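PDB 5UB6: phosphate-binding protein from Xanthomonas axonopodis pv. citri, which probably binds phosphate-type anions as the periplasmic receptor of an ABC transporter, here holding pyrophosphate in its cleft. Local coordinates for residues R49-Y54 / M71-R76; W62-T67 / L83-G88. All coordinates share one frame; numbering follows the deposited sequence.

The two contacts lie about 15 Å apart, centre to centre, in the same lobe. Their segments alternate along the chain: helix 48-56 leads into strand 62-66, helix 67-75 follows it, and strand 79-87 comes last. Contact 1 pairs the two helices, while contact 2 relates the two strands. Strand 62-66 joins the contacts, since V63 of contact 2 packs on both helices: its CG2 lies 3.6 Å from L73 CD1, and its CG1 4.0 Å from M51 SD. The strand then runs to the bound pyrophosphate, where T66 immediately precedes helix 67-75. The helix pair thus covers a strand whose end supplies part of the anion site.

Contact 1: R49-Y54 / M71-R76; sequences RQMSSY and MLLEQR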
loop_
_atom_site.group_PDB
_atom_site.type_symbol
_atom_site.label_atom_id
_atom_site.label_comp_id
_atom_site.label_asym_id
_atom_site.label_seq_id
_atom_site.Cartn_x
_atom_site.Cartn_y
_atom_site.Cartn_z
ATOM N N ARG A 49 3.504 3.889 -11.438
ATOM C CA ARG A 49 3.636 4.045 -12.899
ATOM C C ARG A 49 5.002 3.560 -13.390
ATOM O O ARG A 49 5.115 2.770 -14.335
ATOM C CB ARG A 49 3.438 5.500 -13.377
ATOM C CG ARG A 49 2.125 6.173 -12.981
ATOM C CD ARG A 49 1.572 7.190 -14.000
ATOM N NE ARG A 49 2.588 8.121 -14.522
ATOM C CZ ARG A 49 3.288 7.992 -15.672
ATOM N NH1 ARG A 49 3.131 6.953 -16.494
ATOM N NH2 ARG A 49 4.188 8.916 -16.010
ATOM N N GLN A 50 6.043 4.012 -12.719
ATOM C CA GLN A 50 7.406 3.620 -13.075
ATOM C C GLN A 50 7.691 2.165 -12.684
ATOM O O GLN A 50 8.416 1.468 -13.389
ATOM C CB GLN A 50 8.438 4.601 -12.477
ATOM C CG GLN A 50 9.912 4.271 -12.750
ATOM C CD GLN A 50 10.286 4.437 -14.232
ATOM O OE1 GLN A 50 10.056 5.502 -14.815
ATOM N NE2 GLN A 50 10.849 3.390 -14.843
ATOM N N MET A 51 7.129 1.692 -11.580
ATOM C CA MET A 51 7.306 0.289 -11.236
ATOM C C MET A 51 6.687 -0.593 -12.327
ATOM O O MET A 51 7.274 -1.617 -12.697
ATOM C CB MET A 51 6.723 -0.054 -9.867
ATOM C CG MET A 51 6.925 -1.525 -9.440
ATOM S SD MET A 51 8.650 -2.114 -9.586
ATOM C CE MET A 51 9.300 -1.527 -8.032
ATOM N N SER A 52 5.520 -0.185 -12.840
ATOM C CA SER A 52 4.831 -0.925 -13.911
ATOM C C SER A 52 5.706 -0.985 -15.121
ATOM O O SER A 52 5.823 -2.002 -15.760
ATOM C CB SER A 52 3.488 -0.309 -14.300
ATOM O OG SER A 52 2.520 -0.630 -13.337
ATOM N N SER A 53 6.338 0.119 -15.439
ATOM C CA SER A 53 7.264 0.121 -16.554
ATOM C C SER A 53 8.365 -0.900 -16.350
ATOM O O SER A 53 8.658 -1.706 -17.237
ATOM C CB SER A 53 7.850 1.529 -16.724
ATOM O OG SER A 53 8.395 1.649 -18.002
ATOM N N TYR A 54 9.000 -0.866 -15.196
ATOM C CA TYR A 54 10.048 -1.865 -14.906
ATOM C C TYR A 54 9.503 -3.290 -14.990
ATOM O O TYR A 54 10.119 -4.181 -15.601
ATOM C CB TYR A 54 10.619 -1.722 -13.507
ATOM C CG TYR A 54 11.590 -0.598 -13.243
ATOM C CD1 TYR A 54 12.377 -0.062 -14.228
ATOM C CD2 TYR A 54 11.792 -0.152 -11.935
ATOM C CE1 TYR A 54 13.286 0.947 -13.933
ATOM C CE2 TYR A 54 12.681 0.856 -11.640
ATOM C CZ TYR A 54 13.432 1.395 -12.652
ATOM O OH TYR A 54 14.329 2.390 -12.386
ATOM N N MET A 71 -3.007 -3.824 -7.312
ATOM C CA MET A 71 -3.963 -3.805 -8.368
ATOM C C MET A 71 -3.654 -2.737 -9.393
ATOM O O MET A 71 -3.908 -2.968 -10.563
ATOM C CB MET A 71 -5.399 -3.667 -7.815
ATOM C CG MET A 71 -5.810 -4.849 -6.955
ATOM S SD MET A 71 -5.785 -6.465 -7.776
ATOM C CE MET A 71 -4.074 -7.002 -7.567
ATOM N N LEU A 72 -3.057 -1.607 -8.978
ATOM C CA LEU A 72 -2.529 -0.635 -9.945
ATOM C C LEU A 72 -1.547 -1.326 -10.865
ATOM O O LEU A 72 -1.543 -1.108 -12.075
ATOM C CB LEU A 72 -1.817 0.567 -9.277
ATOM C CG LEU A 72 -2.628 1.573 -8.455
ATOM C CD1 LEU A 72 -1.744 2.592 -7.752
ATOM C CD2 LEU A 72 -3.624 2.312 -9.334
ATOM N N LEU A 73 -0.683 -2.131 -10.288
ATOM C CA LEU A 73 0.305 -2.855 -11.095
ATOM C C LEU A 73 -0.356 -3.820 -12.060
ATOM O O LEU A 73 0.002 -3.870 -13.230
ATOM C CB LEU A 73 1.313 -3.611 -10.217
ATOM C CG LEU A 73 2.135 -2.778 -9.245
ATOM C CD1 LEU A 73 2.997 -3.625 -8.316
ATOM C CD2 LEU A 73 2.969 -1.744 -9.939
ATOM N N GLU A 74 -1.352 -4.549 -11.577
ATOM C CA GLU A 74 -2.078 -5.505 -12.422
ATOM C C GLU A 74 -2.828 -4.808 -13.537
ATOM O O GLU A 74 -2.742 -5.216 -14.695
ATOM C CB GLU A 74 -3.025 -6.376 -11.598
ATOM C CG GLU A 74 -3.516 -7.595 -12.371
ATOM C CD GLU A 74 -4.304 -8.577 -11.526
ATOM O OE1 GLU A 74 -4.114 -9.786 -11.646
ATOM O OE2 GLU A 74 -5.135 -8.153 -10.754
ATOM N N GLN A 75 -3.527 -3.738 -13.202
ATOM C CA GLN A 75 -4.290 -2.976 -14.199
ATOM C C GLN A 75 -3.441 -2.427 -15.296
ATOM O O GLN A 75 -3.887 -2.342 -16.434
ATOM C CB GLN A 75 -5.025 -1.825 -13.548
ATOM C CG GLN A 75 -6.171 -2.256 -12.657
ATOM C CD GLN A 75 -6.745 -1.065 -11.862
ATOM O OE1 GLN A 75 -6.272 0.084 -11.983
ATOM N NE2 GLN A 75 -7.764 -1.342 -11.024
ATOM N N ARG A 76 -2.201 -2.078 -14.976
ATOM C CA ARG A 76 -1.247 -1.600 -16.003
ATOM C C ARG A 76 -0.529 -2.730 -16.749
ATOM O O ARG A 76 0.456 -2.456 -17.407
ATOM C CB ARG A 76 -0.256 -0.593 -15.424
ATOM C CG ARG A 76 -0.925 0.722 -15.059
ATOM C CD ARG A 76 0.076 1.689 -14.452
ATOM N NE ARG A 76 -0.453 3.051 -14.386
ATOM C CZ ARG A 76 -0.779 3.730 -13.275
ATOM N NH1 ARG A 76 -0.638 3.221 -12.036
ATOM N NH2 ARG A 76 -1.243 4.977 -13.400
#
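S52 of helix 48-56 and L73 of helix 67-75 mark where the two helices come nearest, their CA atoms only 5.7 Å apart. The short helical segments have axes 9.4 Å apart at a crossing angle of -52°, and a residue as small as serine suits so close a passage.

The apolar part is a small patch beside this point. M51 CG touches L73 CD2 at 4.0 Å. In the methionine CG lies anti to the backbone N and beside the carbonyl carbon (chi1 -178°), and the flexible end leads on, away from helix 67-75, to V63 of strand 62-66. The branched end of L73 comes nearer to helix 48-56 than its CB bond alone would bring it, and also meets V63.

The serine hydroxyl is packed among carbons. S52 OG stands 3.6 Å from L73 CD2 on one flank and 3.5 Å from R76 CB on another, and R76 CD also touches it. This buried oxygen is nevertheless satisfied, by the carbonyl of A48 one turn earlier in its own helix and by the hydroxyl of S78, which also bonds to L73 O.

Two arginines meet at one end of the contact. R76, just past the end of helix 67-75, runs extended from CG to NE beside S52. R49 CG lies over one face of the R76 guanidinium, off-centre, 3.6 Å from R76 NH2. The guanidinium planes are 60° apart rather than stacked, and R49 turns its charge away, with R49 NE 5.1 Å from R76 NH2; a methylene covers the cation.

Such a helix pair laid over a strand belongs to the layered alpha/beta lobe of periplasmic binding proteins.

Contact 2: W62-T67 / L83-G88; sequences WVSETT and LMTERG. With POP (pyrophosphate 2-), chain C.
S64 and R87 carry this contact between strands 62-66 and 79-87, whose short segments lie 8.6 Å apart at closest approach and run in directions 59° apart, the nearest CA atoms being those of S64 and T85 at 8.1 Å. That is too wide for backbone pairing, and side chains and a water span the gap.

R87, long and flexible, reaches across. Bent at chi2 and chi3, its chain brings the edge of the guanidinium to S64, NH1 lying 2.9 Å from S64 OG. Despite that proximity the angle is poor for a hydrogen bond. A water in the guanidinium plane makes the link instead: it accepts from R87 NH1 at 2.6 Å and donates to S64 OG at 2.8 Å. The serine offers its oxygen to this bridge with OG anti to the backbone N (chi1 179°). The same hydroxyl bonds to OE2 of E214, which T85 OG1 also engages, so one carboxylate oxygen serves both strands, and its negative charge, close by through S64, may partly balance that of R87.

On the other nitrogen, R87 NH2 approaches the methyl CG2 of T66 obliquely at 3.8 Å. Threonine suits this place because both branches are used: the methyl packs between R87 and the pyrophosphate, while OG1 donates to pyrophosphate O4, a bond modelled as very short, and is also hydrogen-bonded to the T124 hydroxyl. S123, T124, S125, K164 and R211 also bind the anion.

Strand 209-217 lies between the two, antiparallel to both: V63 and E65 bond by their backbones to M215 and V213, and L83 to E214. Helix 67-75 begins straight after T66, while helix 259-279 packs against T67 and M84, and helix 222-235 against W62 and L83.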
loop_
_atom_site.group_PDB
_atom_site.type_symbol
_atom_site.label_atom_id
_atom_site.label_comp_id
_atom_site.label_asym_id
_atom_site.label_seq_id
_atom_site.Cartn_x
_atom_site.Cartn_y
_atom_site.Cartn_z
ATOM N N TRP A 62 9.601 -9.291 -8.860
ATOM C CA TRP A 62 8.780 -9.623 -7.707
ATOM C C TRP A 62 8.702 -8.373 -6.847
ATOM O O TRP A 62 9.718 -7.755 -6.582
ATOM C CB TRP A 62 9.413 -10.850 -7.007
ATOM C CG TRP A 62 9.068 -11.101 -5.569
ATOM C CD1 TRP A 62 7.831 -11.003 -4.974
ATOM C CD2 TRP A 62 9.971 -11.494 -4.539
ATOM N NE1 TRP A 62 7.912 -11.322 -3.662
ATOM C CE2 TRP A 62 9.209 -11.610 -3.347
ATOM C CE3 TRP A 62 11.358 -11.768 -4.498
ATOM C CZ2 TRP A 62 9.782 -11.965 -2.117
ATOM C CZ3 TRP A 62 11.935 -12.139 -3.267
ATOM C CH2 TRP A 62 11.143 -12.227 -2.094
ATOM N N VAL A 63 7.490 -7.963 -6.474
ATOM C CA VAL A 63 7.311 -6.925 -5.479
ATOM C C VAL A 63 6.317 -7.391 -4.422
ATOM O O VAL A 63 5.459 -8.235 -4.701
ATOM C CB VAL A 63 6.842 -5.601 -6.098
ATOM C CG1 VAL A 63 7.821 -5.135 -7.135
ATOM C CG2 VAL A 63 5.437 -5.735 -6.676
ATOM N N SER A 64 6.486 -6.893 -3.198
ATOM C CA SER A 64 5.546 -7.124 -2.102
ATOM C C SER A 64 4.860 -5.796 -1.828
ATOM O O SER A 64 5.503 -4.871 -1.395
ATOM C CB SER A 64 6.259 -7.569 -0.836
ATOM O OG SER A 64 5.309 -7.758 0.217
ATOM N N GLU A 65 3.552 -5.710 -2.065
ATOM C CA GLU A 65 2.814 -4.437 -1.980
ATOM C C GLU A 65 1.493 -4.597 -1.218
ATOM O O GLU A 65 0.950 -5.712 -1.094
ATOM C CB GLU A 65 2.548 -3.861 -3.397
ATOM C CG GLU A 65 3.820 -3.504 -4.195
ATOM C CD GLU A 65 4.584 -2.280 -3.667
ATOM O OE1 GLU A 65 3.943 -1.366 -3.091
ATOM O OE2 GLU A 65 5.827 -2.226 -3.863
ATOM N N THR A 66 0.969 -3.466 -0.757
ATOM C CA THR A 66 -0.388 -3.409 -0.276
ATOM C C THR A 66 -1.291 -3.568 -1.473
ATOM O O THR A 66 -0.907 -3.271 -2.616
ATOM C CB THR A 66 -0.711 -2.122 0.469
ATOM O OG1 THR A 66 -0.584 -1.018 -0.420
ATOM C CG2 THR A 66 0.223 -1.914 1.638
ATOM N N THR A 67 -2.494 -4.063 -1.202
ATOM C CA THR A 67 -3.353 -4.590 -2.247
ATOM C C THR A 67 -3.874 -3.589 -3.260
ATOM O O THR A 67 -4.094 -3.980 -4.387
ATOM C CB THR A 67 -4.513 -5.395 -1.628
ATOM O OG1 THR A 67 -5.137 -4.614 -0.595
ATOM C CG2 THR A 67 -3.942 -6.680 -1.024
ATOM N N LEU A 83 0.976 -14.680 -4.015
ATOM C CA LEU A 83 0.611 -15.141 -2.673
ATOM C C LEU A 83 0.006 -13.986 -1.858
ATOM O O LEU A 83 0.391 -12.850 -2.058
ATOM C CB LEU A 83 1.849 -15.614 -1.917
ATOM C CG LEU A 83 2.589 -16.870 -2.359
ATOM C CD1 LEU A 83 3.874 -17.029 -1.552
ATOM C CD2 LEU A 83 1.717 -18.100 -2.191
ATOM N N MET A 84 -0.914 -14.277 -0.933
ATOM C CA MET A 84 -1.399 -13.251 0.004
ATOM C C MET A 84 -0.401 -13.131 1.170
ATOM O O MET A 84 0.186 -14.091 1.604
ATOM C CB MET A 84 -2.809 -13.561 0.525
ATOM C CG MET A 84 -3.867 -13.807 -0.564
ATOM S SD MET A 84 -4.069 -12.415 -1.685
ATOM C CE MET A 84 -4.537 -11.154 -0.490
ATOM N N THR A 85 -0.220 -11.920 1.663
ATOM C CA THR A 85 0.806 -11.627 2.649
ATOM C C THR A 85 0.128 -11.054 3.847
ATOM O O THR A 85 -0.778 -10.227 3.725
ATOM C CB THR A 85 1.839 -10.691 2.031
ATOM O OG1 THR A 85 2.290 -11.281 0.799
ATOM C CG2 THR A 85 3.030 -10.448 2.950
ATOM N N GLU A 86 0.547 -11.548 5.003
ATOM C CA GLU A 86 0.040 -11.150 6.300
ATOM C C GLU A 86 1.191 -10.406 6.961
ATOM O O GLU A 86 2.313 -10.893 6.936
ATOM C CB GLU A 86 -0.321 -12.412 7.093
ATOM C CG GLU A 86 -0.605 -12.190 8.573
ATOM C CD GLU A 86 -0.526 -13.480 9.395
ATOM O OE1 GLU A 86 -1.315 -14.413 9.081
ATOM O OE2 GLU A 86 0.324 -13.556 10.326
ATOM N N ARG A 87 0.938 -9.220 7.507
ATOM C CA ARG A 87 1.985 -8.415 8.123
ATOM C C ARG A 87 1.527 -7.965 9.498
ATOM O O ARG A 87 0.353 -7.593 9.694
ATOM C CB ARG A 87 2.356 -7.178 7.267
ATOM C CG ARG A 87 2.399 -7.464 5.765
ATOM C CD ARG A 87 3.523 -6.852 4.969
ATOM N NE ARG A 87 3.184 -5.586 4.342
ATOM C CZ ARG A 87 3.553 -5.180 3.111
ATOM N NH1 ARG A 87 4.254 -5.933 2.278
ATOM N NH2 ARG A 87 3.203 -3.977 2.705
ATOM N N GLY A 88 2.460 -7.958 10.434
ATOM C CA GLY A 88 2.145 -7.580 11.832
ATOM C C GLY A 88 1.105 -8.474 12.487
ATOM O O GLY A 88 0.358 -8.023 13.336
HETATM P P1 POP C . 2.228 0.941 3.518
HETATM O O1 POP C . 3.034 0.574 2.275
HETATM O O2 POP C . 2.137 0.007 4.712
HETATM O O3 POP C . 2.408 2.366 3.920
HETATM O O POP C . 0.721 0.779 3.037
HETATM P P2 POP C . -0.158 1.748 2.128
HETATM O O4 POP C . -0.124 1.166 0.689
HETATM O O5 POP C . -1.492 1.629 2.790
HETATM O O6 POP C . 0.433 3.187 2.069
HETATM O O HOH W 1 5.497 -8.077 2.961
#